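Local coordinates for phytase (Citrobacter braakii, PDB 3ZHC), which belongs to branch 2 of the histidine phosphatase superfamily and combines a mixed beta-sheet with a largely helical region, at residues E168-G171 with L176-Q179; G230-S235 with N272-L277. The protein carries 2 engineered substitutions. All coordinates share one frame; numbering follows the deposited sequence.

Interaction 1: residues E168-G171 with L176-Q179; sequences ERAG and LYTQ. With FMT (formic acid), chain N.
Y177 lies against A170, the residue at which the helix 159-169 gives way to a turn. Followed outward, its CB already touches both the carbonyl oxygen and the methyl of A170, with A170 CB 3.9 Å from Y177 CB. The next atom, CG, rests on the same methyl. CG stands anti to the backbone N (chi1 -154°), and from there the ring extends along the end of the neighbouring helix. CD1 makes the closest approach, 3.6 Å to A170 CA. CE1 reaches the carbonyl of the last helical residue, with R169 O 4.2 Å from Y177 CE1; A170 and this oxygen both meet the ring obliquely. The hydroxyl leaves the turn altogether and lies 3.5 Å (Y177 OH) from A273 CB.

On the outer flank the contact is thinner: L176 CD1 comes within 3.8 Å of G171 O. G171, with phi of 94°, is the C' residue of the Schellman motif that ends helix 159-169; its N makes a weak bond to E168 O. No hydrogen bond joins the two segments, so they meet by packing alone. T178 faces elsewhere, its OG1 giving a hydrogen bond of 2.7 Å to O1 of a formic acid molecule, probably from the crystallisation liquor, which S217 N also binds.

The contact joins the end of helix 159-169 to helix 174-180 across a short turn, and R169 and Y177 both touch helix 260-280. Y177 packs there on L277 and also meets the rings of Y181 and W232, while R169 turns its guanidinium group to a salt bridge with D276. The pair thus sits on the helical side of the molecule, beside helix 260-280.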
ATOM      1  N   GLU B 168      -7.447  15.002  12.934  1.00 19.77           N
ATOM      2  CA  GLU B 168      -6.643  15.588  11.819  1.00 20.29           C
ATOM      3  C   GLU B 168      -5.882  14.531  11.027  1.00 20.38           C
ATOM      4  O   GLU B 168      -5.593  14.740   9.835  1.00 20.47           O
ATOM      5  CB  GLU B 168      -5.694  16.710  12.318  1.00 20.53           C
ATOM      6  CG  GLU B 168      -6.445  17.985  12.872  1.00 21.67           C
ATOM      7  CD  GLU B 168      -7.457  18.584  11.867  1.00 23.15           C
ATOM      8  OE1 GLU B 168      -7.097  18.742  10.681  1.00 24.06           O
ATOM      9  OE2 GLU B 168      -8.615  18.891  12.276  1.00 24.36           O
ATOM     10  N   ARG B 169      -5.552  13.402  11.663  1.00 20.62           N
ATOM     11  CA  ARG B 169      -4.978  12.253  10.914  1.00 20.80           C
ATOM     12  C   ARG B 169      -6.029  11.611  10.007  1.00 21.16           C
ATOM     13  O   ARG B 169      -5.678  11.009   8.997  1.00 21.27           O
ATOM     14  CB  ARG B 169      -4.381  11.211  11.830  1.00 20.66           C
ATOM     15  CG  ARG B 169      -3.052  11.627  12.433  1.00 20.32           C
ATOM     16  CD  ARG B 169      -2.348  10.456  12.939  1.00 19.87           C
ATOM     17  NE  ARG B 169      -1.820   9.644  11.828  1.00 19.53           N
ATOM     18  CZ  ARG B 169      -1.599   8.321  11.858  1.00 18.85           C
ATOM     19  NH1 ARG B 169      -1.869   7.579  12.951  1.00 19.23           N
ATOM     20  NH2 ARG B 169      -1.114   7.729  10.781  1.00 18.11           N
ATOM     21  N   ALA B 170      -7.311  11.747  10.384  1.00 21.58           N
ATOM     22  CA  ALA B 170      -8.441  11.293   9.570  1.00 21.93           C
ATOM     23  C   ALA B 170      -8.918  12.358   8.527  1.00 22.27           C
ATOM     24  O   ALA B 170      -9.961  12.164   7.885  1.00 22.36           O
ATOM     25  CB  ALA B 170      -9.601  10.876  10.472  1.00 21.79           C
ATOM     26  N   GLY B 171      -8.165  13.465   8.373  1.00 22.66           N
ATOM     27  CA  GLY B 171      -8.491  14.537   7.387  1.00 22.90           C
ATOM     28  C   GLY B 171      -9.305  15.720   7.905  1.00 23.10           C
ATOM     29  O   GLY B 171      -9.619  16.604   7.142  1.00 23.32           O
ATOM     30  N   LEU B 176     -14.798  12.004   5.866  1.00 23.82           N
ATOM     31  CA  LEU B 176     -13.752  12.033   4.795  1.00 23.73           C
ATOM     32  C   LEU B 176     -12.870  10.775   4.836  1.00 23.54           C
ATOM     33  O   LEU B 176     -12.461  10.273   3.793  1.00 23.48           O
ATOM     34  CB  LEU B 176     -12.860  13.284   4.876  1.00 23.88           C
ATOM     35  CG  LEU B 176     -13.472  14.659   4.567  1.00 24.13           C
ATOM     36  CD1 LEU B 176     -12.392  15.733   4.699  1.00 24.38           C
ATOM     37  CD2 LEU B 176     -14.138  14.725   3.194  1.00 24.35           C
ATOM     38  N   TYR B 177     -12.580  10.280   6.044  1.00 23.25           N
ATOM     39  CA  TYR B 177     -11.830   9.023   6.215  1.00 23.09           C
ATOM     40  C   TYR B 177     -12.693   7.849   5.693  1.00 23.00           C
ATOM     41  O   TYR B 177     -12.188   6.959   5.046  1.00 22.98           O
ATOM     42  CB  TYR B 177     -11.436   8.821   7.683  1.00 23.08           C
ATOM     43  CG  TYR B 177     -10.209   7.975   7.934  1.00 22.82           C
ATOM     44  CD1 TYR B 177      -8.946   8.401   7.495  1.00 22.80           C
ATOM     45  CD2 TYR B 177     -10.291   6.765   8.640  1.00 22.95           C
ATOM     46  CE1 TYR B 177      -7.799   7.644   7.729  1.00 22.95           C
ATOM     47  CE2 TYR B 177      -9.135   5.982   8.885  1.00 23.02           C
ATOM     48  CZ  TYR B 177      -7.889   6.439   8.421  1.00 23.25           C
ATOM     49  OH  TYR B 177      -6.739   5.704   8.644  1.00 24.03           O
ATOM     50  N   THR B 178     -14.000   7.879   5.981  1.00 22.82           N
ATOM     51  CA  THR B 178     -14.941   6.882   5.448  1.00 22.71           C
ATOM     52  C   THR B 178     -14.935   6.906   3.893  1.00 22.67           C
ATOM     53  O   THR B 178     -14.856   5.831   3.282  1.00 22.70           O
ATOM     54  CB  THR B 178     -16.358   7.067   6.021  1.00 22.69           C
ATOM     55  OG1 THR B 178     -16.304   6.920   7.449  1.00 22.53           O
ATOM     56  CG2 THR B 178     -17.334   6.043   5.429  1.00 22.67           C
ATOM     57  N   GLN B 179     -14.999   8.120   3.276  1.00 22.61           N
ATOM     58  CA  GLN B 179     -14.938   8.242   1.784  0.50 22.60           C
ATOM     59  C   GLN B 179     -13.658   7.621   1.211  1.00 22.51           C
ATOM     60  O   GLN B 179     -13.678   7.036   0.126  1.00 22.53           O
ATOM     61  CB  GLN B 179     -15.087   9.699   1.278  0.50 22.66           C
ATOM     62  CG  GLN B 179     -16.537  10.114   1.010  0.50 22.91           C
ATOM     63  CD  GLN B 179     -17.238  10.599   2.236  0.50 23.12           C
ATOM     64  OE1 GLN B 179     -18.171   9.961   2.731  0.50 23.51           O
ATOM     65  NE2 GLN B 179     -16.788  11.741   2.759  0.50 23.18           N
TER
HETATM   66  C   FMT N1412     -18.725   8.230   9.136  1.00 24.39           C
HETATM   67  O1  FMT N1412     -18.622   7.049   8.825  1.00 24.24           O
HETATM   68  O2  FMT N1412     -19.601   8.614   9.900  1.00 24.53           O

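Interaction 2: residues G230-S235 with N272-L277; sequences GAWSLS and NAQFDL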
ATOM      1  N   GLY B 230     -18.976   2.860  15.921  1.00 14.73           N
ATOM      2  CA  GLY B 230     -19.794   2.975  14.699  1.00 14.47           C
ATOM      3  C   GLY B 230     -19.329   1.926  13.712  1.00 14.10           C
ATOM      4  O   GLY B 230     -18.724   0.921  14.107  1.00 14.33           O
ATOM      5  N   ALA B 231     -19.595   2.148  12.438  1.00 13.56           N
ATOM      6  CA  ALA B 231     -19.167   1.208  11.388  1.00 13.19           C
ATOM      7  C   ALA B 231     -17.648   0.964  11.416  1.00 12.94           C
ATOM      8  O   ALA B 231     -17.207  -0.124  11.092  1.00 12.89           O
ATOM      9  CB  ALA B 231     -19.597   1.684  10.035  1.00 12.98           C
ATOM     10  N   TRP B 232     -16.870   1.980  11.810  1.00 12.68           N
ATOM     11  CA  TRP B 232     -15.394   1.835  11.940  1.00 12.52           C
ATOM     12  C   TRP B 232     -14.944   0.778  12.992  1.00 12.23           C
ATOM     13  O   TRP B 232     -14.209  -0.153  12.639  1.00 12.45           O
ATOM     14  CB  TRP B 232     -14.714   3.212  12.171  1.00 12.54           C
ATOM     15  CG  TRP B 232     -14.443   3.871  10.891  1.00 12.69           C
ATOM     16  CD1 TRP B 232     -15.127   4.895  10.328  1.00 12.86           C
ATOM     17  CD2 TRP B 232     -13.411   3.524   9.983  1.00 13.02           C
ATOM     18  NE1 TRP B 232     -14.571   5.222   9.110  1.00 13.31           N
ATOM     19  CE2 TRP B 232     -13.513   4.390   8.877  1.00 13.15           C
ATOM     20  CE3 TRP B 232     -12.399   2.561   9.995  1.00 13.04           C
ATOM     21  CZ2 TRP B 232     -12.632   4.325   7.786  1.00 13.35           C
ATOM     22  CZ3 TRP B 232     -11.521   2.498   8.905  1.00 13.50           C
ATOM     23  CH2 TRP B 232     -11.649   3.373   7.823  1.00 13.27           C
ATOM     24  N   SER B 233     -15.374   0.914  14.243  1.00 11.91           N
ATOM     25  CA  SER B 233     -15.027  -0.097  15.293  1.00 11.66           C
ATOM     26  C   SER B 233     -15.558  -1.491  14.947  1.00 11.45           C
ATOM     27  O   SER B 233     -14.829  -2.474  15.070  1.00 11.55           O
ATOM     28  CB  SER B 233     -15.537   0.324  16.673  1.00 11.65           C
ATOM     29  OG  SER B 233     -15.391  -0.734  17.626  1.00 11.78           O
ATOM     30  N   LEU B 234     -16.820  -1.565  14.517  1.00 11.11           N
ATOM     31  CA  LEU B 234     -17.442  -2.840  14.139  1.00 10.90           C
ATOM     32  C   LEU B 234     -16.629  -3.536  13.043  1.00 10.80           C
ATOM     33  O   LEU B 234     -16.245  -4.695  13.193  1.00 10.71           O
ATOM     34  CB  LEU B 234     -18.905  -2.637  13.674  1.00 10.75           C
ATOM     35  CG  LEU B 234     -19.718  -3.898  13.258  1.00 10.50           C
ATOM     36  CD1 LEU B 234     -19.798  -4.885  14.401  1.00  9.95           C
ATOM     37  CD2 LEU B 234     -21.137  -3.524  12.731  1.00  9.68           C
ATOM     38  N   SER B 235     -16.369  -2.810  11.953  1.00 10.90           N
ATOM     39  CA  SER B 235     -15.593  -3.343  10.806  1.00 10.93           C
ATOM     40  C   SER B 235     -14.206  -3.833  11.197  1.00 10.88           C
ATOM     41  O   SER B 235     -13.748  -4.840  10.678  1.00 10.88           O
ATOM     42  CB  SER B 235     -15.484  -2.296   9.732  1.00 11.06           C
ATOM     43  OG  SER B 235     -16.791  -1.989   9.242  1.00 11.93           O
ATOM     44  N   ASN B 272      -6.702  -2.282  10.008  1.00 10.62           N
ATOM     45  CA  ASN B 272      -5.388  -1.617  10.043  1.00 10.65           C
ATOM     46  C   ASN B 272      -5.505  -0.113  10.165  1.00 10.79           C
ATOM     47  O   ASN B 272      -4.733   0.483  10.871  1.00 10.85           O
ATOM     48  CB  ASN B 272      -4.544  -1.977   8.809  1.00 10.52           C
ATOM     49  CG  ASN B 272      -4.077  -3.427   8.812  1.00 10.38           C
ATOM     50  OD1 ASN B 272      -3.725  -3.991   9.853  1.00  9.62           O
ATOM     51  ND2 ASN B 272      -4.062  -4.034   7.638  1.00 10.64           N
ATOM     52  N   ALA B 273      -6.487   0.482   9.463  1.00 11.08           N
ATOM     53  CA  ALA B 273      -6.757   1.924   9.539  1.00 11.18           C
ATOM     54  C   ALA B 273      -7.327   2.343  10.882  1.00 11.43           C
ATOM     55  O   ALA B 273      -7.021   3.424  11.353  1.00 11.43           O
ATOM     56  CB  ALA B 273      -7.689   2.379   8.386  1.00 11.14           C
ATOM     57  N   GLN B 274      -8.164   1.498  11.511  1.00 11.78           N
ATOM     58  CA  GLN B 274      -8.725   1.875  12.827  0.50 11.86           C
ATOM     59  C   GLN B 274      -7.603   1.827  13.886  1.00 11.96           C
ATOM     60  O   GLN B 274      -7.526   2.726  14.741  1.00 12.03           O
ATOM     61  CB  GLN B 274      -9.925   1.036  13.237  0.50 11.90           C
ATOM     62  CG  GLN B 274     -10.950   1.898  13.994  0.50 12.08           C
ATOM     63  CD  GLN B 274     -11.472   1.232  15.202  0.50 12.13           C
ATOM     64  OE1 GLN B 274     -12.362   1.750  15.881  0.50 12.19           O
ATOM     65  NE2 GLN B 274     -10.919   0.069  15.511  0.50 12.04           N
ATOM     66  N   PHE B 275      -6.735   0.813  13.813  1.00 12.10           N
ATOM     67  CA  PHE B 275      -5.550   0.712  14.698  1.00 12.30           C
ATOM     68  C   PHE B 275      -4.554   1.874  14.447  1.00 12.39           C
ATOM     69  O   PHE B 275      -3.898   2.344  15.366  1.00 12.11           O
ATOM     70  CB  PHE B 275      -4.851  -0.667  14.548  1.00 12.34           C
ATOM     71  CG  PHE B 275      -5.376  -1.708  15.494  1.00 12.70           C
ATOM     72  CD1 PHE B 275      -6.691  -2.116  15.428  1.00 13.34           C
ATOM     73  CD2 PHE B 275      -4.556  -2.262  16.465  1.00 12.94           C
ATOM     74  CE1 PHE B 275      -7.196  -3.098  16.335  1.00 13.58           C
ATOM     75  CE2 PHE B 275      -5.027  -3.207  17.340  1.00 13.35           C
ATOM     76  CZ  PHE B 275      -6.370  -3.633  17.276  1.00 13.35           C
ATOM     77  N   ASP B 276      -4.466   2.318  13.189  1.00 12.63           N
ATOM     78  CA  ASP B 276      -3.641   3.452  12.831  1.00 12.73           C
ATOM     79  C   ASP B 276      -4.118   4.715  13.597  1.00 12.72           C
ATOM     80  O   ASP B 276      -3.326   5.390  14.266  1.00 12.44           O
ATOM     81  CB  ASP B 276      -3.673   3.674  11.330  1.00 12.77           C
ATOM     82  CG  ASP B 276      -2.628   4.676  10.854  1.00 13.21           C
ATOM     83  OD1 ASP B 276      -1.686   5.021  11.613  1.00 12.93           O
ATOM     84  OD2 ASP B 276      -2.754   5.116   9.696  1.00 13.85           O
ATOM     85  N   LEU B 277      -5.419   5.004  13.490  1.00 12.78           N
ATOM     86  CA  LEU B 277      -6.025   6.138  14.186  1.00 12.81           C
ATOM     87  C   LEU B 277      -5.954   6.013  15.716  1.00 12.95           C
ATOM     88  O   LEU B 277      -5.474   6.922  16.394  1.00 12.98           O
ATOM     89  CB  LEU B 277      -7.500   6.316  13.769  1.00 12.74           C
ATOM     90  CG  LEU B 277      -7.784   6.761  12.348  1.00 12.82           C
ATOM     91  CD1 LEU B 277      -9.278   6.909  12.159  1.00 12.96           C
ATOM     92  CD2 LEU B 277      -7.053   8.098  11.997  1.00 12.48           C
TER
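W232 and Q274 bring helices 231-247 and 260-280 together, and A273 and S233 fill in beside them. The indole of W232 projects toward the second helix, and the far corner of its six-membered ring does the touching: CZ3 lies 3.9 Å from A273 CB and CH2 4.1 Å from the same methyl, which meets the ring obliquely. Further back, W232 CE3 passes 4.3 Å from Q274 CG. In the conformer described, one of two, the Q274 chain bends at chi2 and brings its amide group beside the backbone of W232 and S233, with Q274 CD 3.8 Å from S233 CA. Packing rather than a hydrogen bond joins the segments. At its other edge the indole probably gives NE1 to T178 OG1, a polar bond that would hold the ring alongside its apolar contacts.

The short helical segments approach to 9.5 Å between axes, at an angle of 117° between their directions. This is buried helix-helix packing through the W232 indole and the Q274 chain, with A273 and S233 beside them, within the helical part of a branch 2 histidine phosphatase fold.

From the N terminus, the chain first closes interaction 1, a short loop of four residues between segments 168-171 and 176-179. It then runs on through helix 182-192 to interaction 2, where 36 residues, mostly helical, lie between segments 230-235 and 272-277. The two loops follow in series and neither nest nor cross. In space, however, their centres lie 12 Å apart and side chains of the two contacts meet directly, through polar pairs and through packing, in which Y177 CE2 comes to 3.4 Å from L277 CD1. Together they unite four helices of the helical region: 159-169, 174-180, 231-247 and 260-280.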